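Truncated hemoglobin from geobacillus stearothermophilus (Geobacillus stearothermophilus, PDB 2BKM) binds haem and molecular oxygen as a truncated haemoglobin of the globin clan, probably serving in oxygen storage or transport. Local coordinates at residues Q4-A9 / G103-Q108. Numbering follows the deposited sequence.
Sequences QTLYEA and GPAREQ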
loop_
_atom_site.group_PDB
_atom_site.type_symbol
_atom_site.label_atom_id
_atom_site.label_comp_id
_atom_site.label_asym_id
_atom_site.label_seq_id
_atom_site.Cartn_x
_atom_site.Cartn_y
_atom_site.Cartn_z
ATOM N N GLN A 4 -9.834 17.072 8.591
ATOM C CA GLN A 4 -9.109 16.089 9.405
ATOM C C GLN A 4 -8.213 15.360 8.424
ATOM O O GLN A 4 -8.520 15.310 7.215
ATOM C CB GLN A 4 -10.044 15.101 10.116
ATOM C CG GLN A 4 -10.803 14.157 9.198
ATOM C CD GLN A 4 -11.773 13.231 9.939
ATOM O OE1 GLN A 4 -12.813 12.847 9.393
ATOM N NE2 GLN A 4 -11.431 12.861 11.169
ATOM N N THR A 5 -7.097 14.827 8.908
ATOM C CA THR A 5 -6.242 14.094 7.990
ATOM C C THR A 5 -6.943 12.825 7.619
ATOM O O THR A 5 -7.817 12.322 8.330
ATOM C CB THR A 5 -4.888 13.704 8.600
ATOM O OG1 THR A 5 -5.109 12.864 9.732
ATOM C CG2 THR A 5 -4.057 14.950 9.015
ATOM N N LEU A 6 -6.527 12.287 6.491
ATOM C CA LEU A 6 -7.104 11.064 6.038
ATOM C C LEU A 6 -6.749 9.930 7.006
ATOM O O LEU A 6 -7.513 9.011 7.243
ATOM C CB LEU A 6 -6.590 10.849 4.631
ATOM C CG LEU A 6 -7.282 9.738 3.886
ATOM C CD1 LEU A 6 -8.826 9.885 3.927
ATOM C CD2 LEU A 6 -6.802 9.810 2.467
ATOM N N TYR A 7 -5.561 10.035 7.594
ATOM C CA TYR A 7 -5.142 9.119 8.631
ATOM C C TYR A 7 -6.191 9.037 9.744
ATOM O O TYR A 7 -6.663 7.960 10.085
ATOM C CB TYR A 7 -3.809 9.612 9.196
ATOM C CG TYR A 7 -3.217 8.757 10.268
ATOM C CD1 TYR A 7 -3.048 9.274 11.562
ATOM C CD2 TYR A 7 -2.711 7.486 9.988
ATOM C CE1 TYR A 7 -2.452 8.520 12.548
ATOM C CE2 TYR A 7 -2.117 6.721 10.989
ATOM C CZ TYR A 7 -1.987 7.254 12.260
ATOM O OH TYR A 7 -1.358 6.514 13.246
ATOM N N GLU A 8 -6.569 10.199 10.300
ATOM C CA GLU A 8 -7.613 10.209 11.325
ATOM C C GLU A 8 -8.942 9.721 10.766
ATOM O O GLU A 8 -9.683 8.975 11.421
ATOM C CB GLU A 8 -7.785 11.642 11.832
ATOM C CG GLU A 8 -6.605 12.178 12.603
ATOM C CD GLU A 8 -6.219 13.633 12.237
ATOM O OE1 GLU A 8 -7.109 14.483 11.956
ATOM O OE2 GLU A 8 -4.994 13.926 12.226
ATOM N N ALA A 9 -9.283 10.179 9.564
ATOM C CA ALA A 9 -10.567 9.866 8.963
ATOM C C ALA A 9 -10.798 8.385 8.882
ATOM O O ALA A 9 -11.935 7.935 8.993
ATOM C CB ALA A 9 -10.669 10.522 7.566
ATOM N N GLY A 103 -16.378 3.045 2.997
ATOM C CA GLY A 103 -16.878 4.405 3.058
ATOM C C GLY A 103 -15.992 5.415 2.372
ATOM O O GLY A 103 -15.001 5.061 1.761
ATOM N N PRO A 104 -16.352 6.678 2.447
ATOM C CA PRO A 104 -15.686 7.650 1.597
ATOM C C PRO A 104 -14.243 7.889 1.965
ATOM O O PRO A 104 -13.448 8.152 1.057
ATOM C CB PRO A 104 -16.570 8.914 1.726
ATOM C CG PRO A 104 -17.329 8.669 2.992
ATOM C CD PRO A 104 -17.528 7.236 3.141
ATOM N N ALA A 105 -13.887 7.834 3.240
ATOM C CA ALA A 105 -12.486 7.954 3.622
ATOM C C ALA A 105 -11.718 6.762 3.086
ATOM O O ALA A 105 -10.636 6.955 2.553
ATOM C CB ALA A 105 -12.382 8.006 5.123
ATOM N N ARG A 106 -12.265 5.554 3.182
ATOM C CA ARG A 106 -11.616 4.430 2.514
ATOM C C ARG A 106 -11.403 4.716 1.050
ATOM O O ARG A 106 -10.298 4.454 0.526
ATOM C CB ARG A 106 -12.454 3.187 2.639
ATOM C CG ARG A 106 -11.797 2.032 1.933
ATOM C CD ARG A 106 -12.808 1.174 1.396
ATOM N NE ARG A 106 -12.396 0.290 0.296
ATOM C CZ ARG A 106 -12.704 -1.004 0.278
ATOM N NH1 ARG A 106 -12.339 -1.718 -0.779
ATOM N NH2 ARG A 106 -13.315 -1.613 1.301
ATOM N N GLU A 107 -12.423 5.222 0.356
ATOM C CA GLU A 107 -12.246 5.346 -1.089
ATOM C C GLU A 107 -11.280 6.438 -1.439
ATOM O O GLU A 107 -10.546 6.340 -2.438
ATOM C CB GLU A 107 -13.583 5.552 -1.808
ATOM C CG GLU A 107 -14.597 4.518 -1.480
ATOM C CD GLU A 107 -14.289 3.156 -1.953
ATOM O OE1 GLU A 107 -13.199 2.859 -2.551
ATOM O OE2 GLU A 107 -15.219 2.330 -1.721
ATOM N N GLN A 108 -11.254 7.497 -0.645
ATOM C CA GLN A 108 -10.300 8.578 -0.885
ATOM C C GLN A 108 -8.881 8.023 -0.729
ATOM O O GLN A 108 -7.977 8.297 -1.547
ATOM C CB GLN A 108 -10.489 9.706 0.138
ATOM C CG GLN A 108 -11.649 10.610 -0.132
ATOM C CD GLN A 108 -12.032 11.456 1.075
ATOM O OE1 GLN A 108 -13.169 11.950 1.145
ATOM N NE2 GLN A 108 -11.125 11.616 2.024
#
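Leu6 reaches across from the short helix 6-9 to the first turn of helix 104-120, and one methyl, CD1, makes the close contacts there. From CB the chain leaves with CG anti to the backbone N (chi1 -169°), which carries the branch point toward the other helix; CB and CG only bring the methyls across. CD1 then enters between Ala105 and Gln108, one turn apart. Leu6 CD1 lies 3.7 Å from Ala105 O and also packs on Ala105 CB. On the other side, Leu6 CD1 is 4.1 Å from Gln108 CB and 3.5 Å from Gln108 NE2: the two side chains run at a slant, and the glutamine touches the methyl with its root and its amide nitrogen. Leu6 CD2 sits more loosely, 4.4 Å from Gln108 CB. Leu6 also packs on Leu56, Phe109 and Arg112, so this side chain joins a loop to two turns of helix 104-120.

Beside it, the methyls of Ala9 and Ala105 point at each other, with Ala9 CB 3.9 Å from Ala105 CB. These small residues let the backbones approach, their CA atoms being 6.0 Å apart. No hydrogen bond crosses between the two segments.

The start of helix 6-9 is closed by a capping box of Thr5 and Glu8. Thr5 N donates to Glu8 OE1 over 3.1 Å, meeting the oxygen from well above the carboxylate plane; Glu8 N in turn donates to Thr5 OG1, whose modelled place is less sure. The side chain of Leu6 lies about 11 Å from the haem. In this surface contact helix 6-9, the shortened counterpart of the globin A helix, packs on the start of helix 104-120, the H helix, beside the 2-over-2 core characteristic of truncated haemoglobins.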